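Local structure of 7,8-dihydro-6-hydroxymethylpterin pyrophosphokinase-dihydropteroate synthase (Plasmodium falciparum, 6JWS) at residues 15-19 against 109-113; 46-50 against 104-110. The protein probably catalyses two successive steps of folate biosynthesis, pyrophosphorylation of 6-hydroxymethyl-7,8-dihydropterin by ATP and condensation of the product with 4-aminobenzoate to give 7,8-dihydropteroate. The protein carries 1 engineered substitution. All coordinates share one frame; numbering follows the deposited sequence.

Interaction 1. Residues 15-19 against 109-113; sequences TNIAV and EYETF
Ile17 lies against the ring of Phe113 with its CG2 methyl over one face: this carbon is 3.9 Å from the ring centroid and 20° off the ring normal, which meets the criteria for a CH-pi contact. The methyl is displaced toward the CG side of the ring, its nearest ring atom being Phe113 CG at 3.7 Å. The two branches of Ile17 divide the work. With chi1 at -49°, CG2 stands opposite the backbone N and drops onto the aromatic face, while CG1 swings beside the N and runs to the helix backbone, where it meets Glu109 O at 3.4 Å. Glu109 O already accepts from Phe113 N at 3.0 Å, so the methylene meets an oxygen whose polar bond is made within the helix. Beyond it, CD1 of Ile17 comes within 3.7 Å of Tyr110 N. The same CG2 methyl also sits at the edge of the Tyr110 ring, near its plane, and is therefore flanked by two aromatics in different ways.

Val19 meets the far end of Phe113 obliquely, CG2 to CZ at 3.8 Å. At the other end of the strand segment, Thr15 CG2 approaches Glu109 CD at 3.8 Å, the two side chains crossing at about a right angle; the bend of Glu109 at chi2 brings its carboxylate beside this methyl. No hydrogen bond spans the contact.

The axes of strand 16-19 and helix 109-113 cross at -62° with a closest approach of 8.4 Å, so helix 108-114 covers one face of the antiparallel sheet of the HPPK part. Strand 16-24 is paired there with strands 163-172 and 208-214, Phe113 stacks on Tyr340, and helix 327-336 packs on Val19.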
ATOM      1  N   THR B  15     -42.066 -32.947  -1.975  1.00 54.69           N
ATOM      2  CA  THR B  15     -41.099 -31.892  -1.678  1.00 48.42           C
ATOM      3  C   THR B  15     -39.691 -32.295  -2.126  1.00 41.24           C
ATOM      4  O   THR B  15     -39.081 -33.192  -1.544  1.00 36.16           O
ATOM      5  CB  THR B  15     -41.175 -31.463  -0.207  1.00 49.15           C
ATOM      6  OG1 THR B  15     -42.471 -30.895  -0.007  1.00 51.80           O
ATOM      7  CG2 THR B  15     -40.131 -30.434   0.160  1.00 51.52           C
ATOM      8  N   ASN B  16     -39.175 -31.600  -3.153  1.00 37.25           N
ATOM      9  CA  ASN B  16     -37.918 -31.973  -3.794  1.00 35.90           C
ATOM     10  C   ASN B  16     -36.903 -30.824  -3.729  1.00 34.66           C
ATOM     11  O   ASN B  16     -37.288 -29.659  -3.604  1.00 30.87           O
ATOM     12  CB  ASN B  16     -38.141 -32.427  -5.244  1.00 35.54           C
ATOM     13  CG  ASN B  16     -38.988 -33.684  -5.365  1.00 36.25           C
ATOM     14  OD1 ASN B  16     -38.685 -34.706  -4.749  1.00 31.20           O
ATOM     15  ND2 ASN B  16     -40.048 -33.619  -6.160  1.00 31.87           N
ATOM     16  N   ILE B  17     -35.607 -31.178  -3.850  1.00 30.94           N
ATOM     17  CA  ILE B  17     -34.504 -30.227  -3.933  1.00 29.21           C
ATOM     18  C   ILE B  17     -33.906 -30.206  -5.342  1.00 27.68           C
ATOM     19  O   ILE B  17     -33.287 -31.174  -5.773  1.00 28.56           O
ATOM     20  CB  ILE B  17     -33.411 -30.534  -2.882  1.00 27.50           C
ATOM     21  CG1 ILE B  17     -33.977 -30.730  -1.474  1.00 25.34           C
ATOM     22  CG2 ILE B  17     -32.347 -29.441  -2.912  1.00 26.46           C
ATOM     23  CD1 ILE B  17     -34.565 -29.465  -0.885  1.00 25.44           C
ATOM     24  N   ALA B  18     -34.016 -29.058  -6.016  1.00 26.38           N
ATOM     25  CA  ALA B  18     -33.364 -28.819  -7.296  1.00 25.19           C
ATOM     26  C   ALA B  18     -32.321 -27.709  -7.168  1.00 24.20           C
ATOM     27  O   ALA B  18     -32.520 -26.754  -6.415  1.00 23.13           O
ATOM     28  CB  ALA B  18     -34.386 -28.409  -8.321  1.00 22.68           C
ATOM     29  N   VAL B  19     -31.257 -27.817  -7.980  1.00 22.48           N
ATOM     30  CA  VAL B  19     -30.227 -26.804  -8.105  1.00 20.95           C
ATOM     31  C   VAL B  19     -30.244 -26.302  -9.543  1.00 21.84           C
ATOM     32  O   VAL B  19     -30.201 -27.105 -10.467  1.00 23.66           O
ATOM     33  CB  VAL B  19     -28.855 -27.373  -7.693  1.00 20.65           C
ATOM     34  CG1 VAL B  19     -27.762 -26.315  -7.647  1.00 19.57           C
ATOM     35  CG2 VAL B  19     -28.930 -28.100  -6.360  1.00 20.19           C
ATOM     36  N   GLU B 109     -35.336 -31.203   4.234  1.00 29.68           N
ATOM     37  CA  GLU B 109     -35.161 -31.780   2.908  1.00 32.96           C
ATOM     38  C   GLU B 109     -33.843 -31.305   2.280  1.00 35.33           C
ATOM     39  O   GLU B 109     -33.215 -32.050   1.524  1.00 30.98           O
ATOM     40  CB  GLU B 109     -36.359 -31.490   1.995  1.00 35.58           C
ATOM     41  CG  GLU B 109     -37.632 -32.241   2.381  1.00 40.91           C
ATOM     42  CD  GLU B 109     -38.539 -31.530   3.378  1.00 45.11           C
ATOM     43  OE1 GLU B 109     -38.312 -30.329   3.623  1.00 47.24           O
ATOM     44  OE2 GLU B 109     -39.475 -32.176   3.912  1.00 46.17           O
ATOM     45  N   TYR B 110     -33.449 -30.053   2.580  1.00 32.20           N
ATOM     46  CA  TYR B 110     -32.173 -29.528   2.122  1.00 30.97           C
ATOM     47  C   TYR B 110     -31.049 -30.280   2.818  1.00 28.70           C
ATOM     48  O   TYR B 110     -30.093 -30.673   2.164  1.00 26.00           O
ATOM     49  CB  TYR B 110     -32.051 -28.024   2.384  1.00 32.25           C
ATOM     50  CG  TYR B 110     -30.796 -27.351   1.874  1.00 34.96           C
ATOM     51  CD1 TYR B 110     -30.302 -27.607   0.603  1.00 35.10           C
ATOM     52  CD2 TYR B 110     -30.119 -26.415   2.645  1.00 33.94           C
ATOM     53  CE1 TYR B 110     -29.170 -26.967   0.120  1.00 35.72           C
ATOM     54  CE2 TYR B 110     -28.995 -25.758   2.172  1.00 31.73           C
ATOM     55  CZ  TYR B 110     -28.514 -26.036   0.907  1.00 33.56           C
ATOM     56  OH  TYR B 110     -27.402 -25.399   0.430  1.00 34.30           O
ATOM     57  N   GLU B 111     -31.184 -30.464   4.137  1.00 30.82           N
ATOM     58  CA  GLU B 111     -30.197 -31.150   4.961  1.00 36.03           C
ATOM     59  C   GLU B 111     -29.967 -32.551   4.386  1.00 36.79           C
ATOM     60  O   GLU B 111     -28.829 -33.003   4.242  1.00 34.07           O
ATOM     61  CB  GLU B 111     -30.659 -31.127   6.425  1.00 42.21           C
ATOM     62  CG  GLU B 111     -30.194 -32.311   7.272  1.00 56.59           C
ATOM     63  CD  GLU B 111     -31.261 -33.087   8.051  1.00 63.99           C
ATOM     64  OE1 GLU B 111     -31.982 -33.919   7.430  1.00 58.96           O
ATOM     65  OE2 GLU B 111     -31.366 -32.875   9.286  1.00 64.76           O
ATOM     66  N   THR B 112     -31.079 -33.198   4.014  1.00 36.79           N
ATOM     67  CA  THR B 112     -31.099 -34.550   3.489  1.00 36.44           C
ATOM     68  C   THR B 112     -30.349 -34.581   2.161  1.00 33.94           C
ATOM     69  O   THR B 112     -29.508 -35.446   1.943  1.00 30.71           O
ATOM     70  CB  THR B 112     -32.551 -35.042   3.407  1.00 39.95           C
ATOM     71  OG1 THR B 112     -32.949 -35.289   4.755  1.00 45.12           O
ATOM     72  CG2 THR B 112     -32.729 -36.300   2.583  1.00 42.08           C
ATOM     73  N   PHE B 113     -30.665 -33.622   1.282  1.00 31.76           N
ATOM     74  CA  PHE B 113     -30.016 -33.519  -0.011  1.00 30.80           C
ATOM     75  C   PHE B 113     -28.502 -33.364   0.149  1.00 32.79           C
ATOM     76  O   PHE B 113     -27.763 -34.041  -0.555  1.00 34.18           O
ATOM     77  CB  PHE B 113     -30.693 -32.462  -0.883  1.00 28.20           C
ATOM     78  CG  PHE B 113     -29.834 -31.967  -2.019  1.00 27.67           C
ATOM     79  CD1 PHE B 113     -29.902 -32.560  -3.272  1.00 26.37           C
ATOM     80  CD2 PHE B 113     -28.957 -30.903  -1.835  1.00 24.95           C
ATOM     81  CE1 PHE B 113     -29.114 -32.098  -4.319  1.00 27.14           C
ATOM     82  CE2 PHE B 113     -28.159 -30.446  -2.875  1.00 25.95           C
ATOM     83  CZ  PHE B 113     -28.239 -31.042  -4.121  1.00 27.25           C
TER

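Interaction 2. Residues 46-50 against 104-110; sequences GKIIN and IDKCEEY. With CA (calcium ion), chain L.
Ile49 CD1 supplies the apolar centre, resting 3.7 Å from Tyr110 CG and about equally near Tyr110 CB, at the root of the aromatic side chain. The approach to the ring is oblique, and the two side chains slide past each other in opposite directions. A chi1 of 53° wedges Ile49 CG1 between its own backbone N and carbonyl carbon; with chi2 extended, CD1 is carried toward the tyrosine, whereas CG2 remains on the side of Ile104, whose CD1 is 4.2 Å away. Ile49 CD1 also lies 4.1 Å from Cys107 SG. Cys107 occupies the N-cap of helix 108-114, where SG accepts a weak bond from Tyr110 N; the sulfur's position is less certain than the rest, and both of its contacts share that doubt.

Outward from this centre, Asn50 ND2 donates to Tyr110 OH at 2.8 Å with an N-H...O angle of 159°. The hydroxyl lies in the amide plane of Asn50, while amide and ring planes stand 85° apart. The other amide atom, OD1, is held by Arg569, so both ends of the Asn50 amide are engaged and its rotation is fixed. At the opposite end, Lys47 and Ile104 meet tip to tip, NZ 3.2 Å from CD1, a close approach of an ammonium to a methyl. One residue before Lys47, Gly46 O binds the calcium ion at 2.5 Å, together with two waters, Glu42 and Glu99.

Ile49 and Asn50 both face Val169 of strand 163-172, forming a classic beta bulge that sends these successive side chains toward the same segment, 104-110. Helix 30-44 packs on Lys47 and Ile48, while helix 547-564 of the synthase barrel touches Asn50 and Ile104, placing the contact where the kinase sheet meets the barrel.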
ATOM      1  N   GLY B  46     -41.202 -22.989  -6.275  1.00 27.50           N
ATOM      2  CA  GLY B  46     -41.033 -23.353  -4.875  1.00 26.44           C
ATOM      3  C   GLY B  46     -40.325 -22.261  -4.073  1.00 28.35           C
ATOM      4  O   GLY B  46     -40.581 -21.069  -4.251  1.00 28.90           O
ATOM      5  N   LYS B  47     -39.422 -22.678  -3.185  1.00 27.61           N
ATOM      6  CA  LYS B  47     -38.729 -21.711  -2.359  1.00 26.58           C
ATOM      7  C   LYS B  47     -37.221 -21.710  -2.622  1.00 24.09           C
ATOM      8  O   LYS B  47     -36.556 -22.728  -2.424  1.00 22.79           O
ATOM      9  CB  LYS B  47     -39.008 -21.993  -0.882  1.00 27.45           C
ATOM     10  CG  LYS B  47     -38.358 -20.961   0.017  1.00 27.86           C
ATOM     11  CD  LYS B  47     -38.590 -21.111   1.492  1.00 30.18           C
ATOM     12  CE  LYS B  47     -38.414 -19.736   2.098  1.00 33.04           C
ATOM     13  NZ  LYS B  47     -37.863 -19.841   3.460  1.00 40.95           N
ATOM     14  N   ILE B  48     -36.682 -20.532  -2.969  1.00 21.32           N
ATOM     15  CA  ILE B  48     -35.241 -20.337  -3.051  1.00 22.05           C
ATOM     16  C   ILE B  48     -34.627 -20.339  -1.651  1.00 21.81           C
ATOM     17  O   ILE B  48     -34.948 -19.490  -0.823  1.00 22.41           O
ATOM     18  CB  ILE B  48     -34.906 -19.039  -3.809  1.00 23.30           C
ATOM     19  CG1 ILE B  48     -35.443 -19.093  -5.241  1.00 22.69           C
ATOM     20  CG2 ILE B  48     -33.400 -18.784  -3.774  1.00 21.95           C
ATOM     21  CD1 ILE B  48     -35.382 -17.775  -5.982  1.00 24.92           C
ATOM     22  N   ILE B  49     -33.713 -21.282  -1.406  1.00 19.91           N
ATOM     23  CA  ILE B  49     -33.120 -21.452  -0.091  1.00 17.17           C
ATOM     24  C   ILE B  49     -31.600 -21.351  -0.177  1.00 17.18           C
ATOM     25  O   ILE B  49     -30.936 -21.581   0.831  1.00 17.29           O
ATOM     26  CB  ILE B  49     -33.528 -22.797   0.545  1.00 18.33           C
ATOM     27  CG1 ILE B  49     -33.235 -23.974  -0.389  1.00 17.28           C
ATOM     28  CG2 ILE B  49     -34.972 -22.799   1.033  1.00 17.75           C
ATOM     29  CD1 ILE B  49     -33.395 -25.314   0.275  1.00 16.78           C
ATOM     30  N   ASN B  50     -31.047 -21.059  -1.370  1.00 16.38           N
ATOM     31  CA  ASN B  50     -29.620 -20.819  -1.522  1.00 15.90           C
ATOM     32  C   ASN B  50     -29.350 -20.093  -2.843  1.00 16.13           C
ATOM     33  O   ASN B  50     -30.120 -20.212  -3.787  1.00 17.52           O
ATOM     34  CB  ASN B  50     -28.778 -22.085  -1.291  1.00 15.80           C
ATOM     35  CG  ASN B  50     -27.389 -21.765  -0.775  1.00 16.42           C
ATOM     36  OD1 ASN B  50     -26.907 -20.631  -0.902  1.00 16.50           O
ATOM     37  ND2 ASN B  50     -26.727 -22.749  -0.200  1.00 15.56           N
ATOM     38  N   ILE B 104     -37.646 -19.252   8.008  1.00 25.81           N
ATOM     39  CA  ILE B 104     -37.222 -20.574   8.436  1.00 25.05           C
ATOM     40  C   ILE B 104     -35.789 -20.470   8.960  1.00 27.05           C
ATOM     41  O   ILE B 104     -35.022 -19.604   8.526  1.00 27.51           O
ATOM     42  CB  ILE B 104     -37.330 -21.549   7.249  1.00 27.48           C
ATOM     43  CG1 ILE B 104     -36.355 -21.180   6.121  1.00 25.43           C
ATOM     44  CG2 ILE B 104     -38.773 -21.634   6.747  1.00 25.34           C
ATOM     45  CD1 ILE B 104     -36.287 -22.194   5.002  1.00 23.18           C
ATOM     46  N   ASP B 105     -35.437 -21.341   9.910  1.00 25.75           N
ATOM     47  CA  ASP B 105     -34.068 -21.407  10.387  1.00 27.45           C
ATOM     48  C   ASP B 105     -33.423 -22.725   9.960  1.00 27.68           C
ATOM     49  O   ASP B 105     -32.257 -22.971  10.248  1.00 27.85           O
ATOM     50  CB  ASP B 105     -33.961 -21.126  11.890  1.00 31.87           C
ATOM     51  CG  ASP B 105     -34.726 -22.091  12.784  1.00 37.16           C
ATOM     52  OD1 ASP B 105     -35.337 -23.052  12.242  1.00 35.15           O
ATOM     53  OD2 ASP B 105     -34.722 -21.857  14.022  1.00 39.59           O
ATOM     54  N   LYS B 106     -34.176 -23.563   9.246  1.00 28.95           N
ATOM     55  CA  LYS B 106     -33.645 -24.825   8.770  1.00 32.26           C
ATOM     56  C   LYS B 106     -34.603 -25.415   7.748  1.00 33.00           C
ATOM     57  O   LYS B 106     -35.765 -25.027   7.666  1.00 34.98           O
ATOM     58  CB  LYS B 106     -33.408 -25.807   9.923  1.00 37.20           C
ATOM     59  CG  LYS B 106     -32.545 -27.012   9.570  1.00 45.49           C
ATOM     60  CD  LYS B 106     -31.899 -27.716  10.760  1.00 48.81           C
ATOM     61  CE  LYS B 106     -30.842 -28.713  10.321  1.00 50.07           C
ATOM     62  NZ  LYS B 106     -30.134 -29.335  11.466  1.00 46.46           N
ATOM     63  N   CYS B 107     -34.087 -26.364   6.969  1.00 34.13           N
ATOM     64  CA  CYS B 107     -34.875 -27.046   5.966  1.00 33.38           C
ATOM     65  C   CYS B 107     -34.361 -28.476   5.832  1.00 35.09           C
ATOM     66  O   CYS B 107     -33.333 -28.710   5.199  1.00 32.20           O
ATOM     67  CB  CYS B 107     -34.793 -26.289   4.650  1.00 32.73           C
ATOM     68  SG  CYS B 107     -35.506 -27.220   3.278  1.00 31.13           S
ATOM     69  N   GLU B 108     -35.108 -29.412   6.438  1.00 35.92           N
ATOM     70  CA  GLU B 108     -34.719 -30.811   6.581  1.00 36.24           C
ATOM     71  C   GLU B 108     -34.478 -31.474   5.224  1.00 31.64           C
ATOM     72  O   GLU B 108     -33.523 -32.235   5.087  1.00 30.76           O
ATOM     73  CB  GLU B 108     -35.748 -31.590   7.408  1.00 42.72           C
ATOM     74  CG  GLU B 108     -36.101 -30.934   8.742  1.00 57.05           C
ATOM     75  CD  GLU B 108     -35.083 -30.969   9.880  1.00 65.12           C
ATOM     76  OE1 GLU B 108     -34.013 -31.608   9.723  1.00 68.19           O
ATOM     77  OE2 GLU B 108     -35.364 -30.355  10.938  1.00 68.25           O
ATOM     78  N   GLU B 109     -35.336 -31.203   4.234  1.00 29.68           N
ATOM     79  CA  GLU B 109     -35.161 -31.780   2.908  1.00 32.96           C
ATOM     80  C   GLU B 109     -33.843 -31.305   2.280  1.00 35.33           C
ATOM     81  O   GLU B 109     -33.215 -32.050   1.524  1.00 30.98           O
ATOM     82  CB  GLU B 109     -36.359 -31.490   1.995  1.00 35.58           C
ATOM     83  CG  GLU B 109     -37.632 -32.241   2.381  1.00 40.91           C
ATOM     84  CD  GLU B 109     -38.539 -31.530   3.378  1.00 45.11           C
ATOM     85  OE1 GLU B 109     -38.312 -30.329   3.623  1.00 47.24           O
ATOM     86  OE2 GLU B 109     -39.475 -32.176   3.912  1.00 46.17           O
ATOM     87  N   TYR B 110     -33.449 -30.053   2.580  1.00 32.20           N
ATOM     88  CA  TYR B 110     -32.173 -29.528   2.122  1.00 30.97           C
ATOM     89  C   TYR B 110     -31.049 -30.280   2.818  1.00 28.70           C
ATOM     90  O   TYR B 110     -30.093 -30.673   2.164  1.00 26.00           O
ATOM     91  CB  TYR B 110     -32.051 -28.024   2.384  1.00 32.25           C
ATOM     92  CG  TYR B 110     -30.796 -27.351   1.874  1.00 34.96           C
ATOM     93  CD1 TYR B 110     -30.302 -27.607   0.603  1.00 35.10           C
ATOM     94  CD2 TYR B 110     -30.119 -26.415   2.645  1.00 33.94           C
ATOM     95  CE1 TYR B 110     -29.170 -26.967   0.120  1.00 35.72           C
ATOM     96  CE2 TYR B 110     -28.995 -25.758   2.172  1.00 31.73           C
ATOM     97  CZ  TYR B 110     -28.514 -26.036   0.907  1.00 33.56           C
ATOM     98  OH  TYR B 110     -27.402 -25.399   0.430  1.00 34.30           O
TER
HETATM   99 CA    CA L 804     -42.294 -19.454  -3.489  1.00 35.75          CA
HETATM  100  O   HOH W   1     -42.187 -20.907  -1.931  1.00 27.62           O
HETATM  101  O   HOH W   2     -44.333 -20.702  -3.929  1.00 30.04           O

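Overall arrangement
From the N terminus the chain enters strand 16-24, passes helix 30-44 and returns as strand 46-57, then runs to helix 108-114, where both contacts end. Interaction 1 closes the longer loop, with 89 residues between its segments; interaction 2, with 53, closes a shorter one that begins inside it. The shorter loop nests within the longer, and the closing segments overlap at Glu109 and Tyr110, 109-113 running three residues further. The centres lie 8 Å apart. Helix 108-114 is thereby tied to two strands of one antiparallel sheet, 16-24 and 46-57, which are separated by strand 163-172 and so held beneath a common helix.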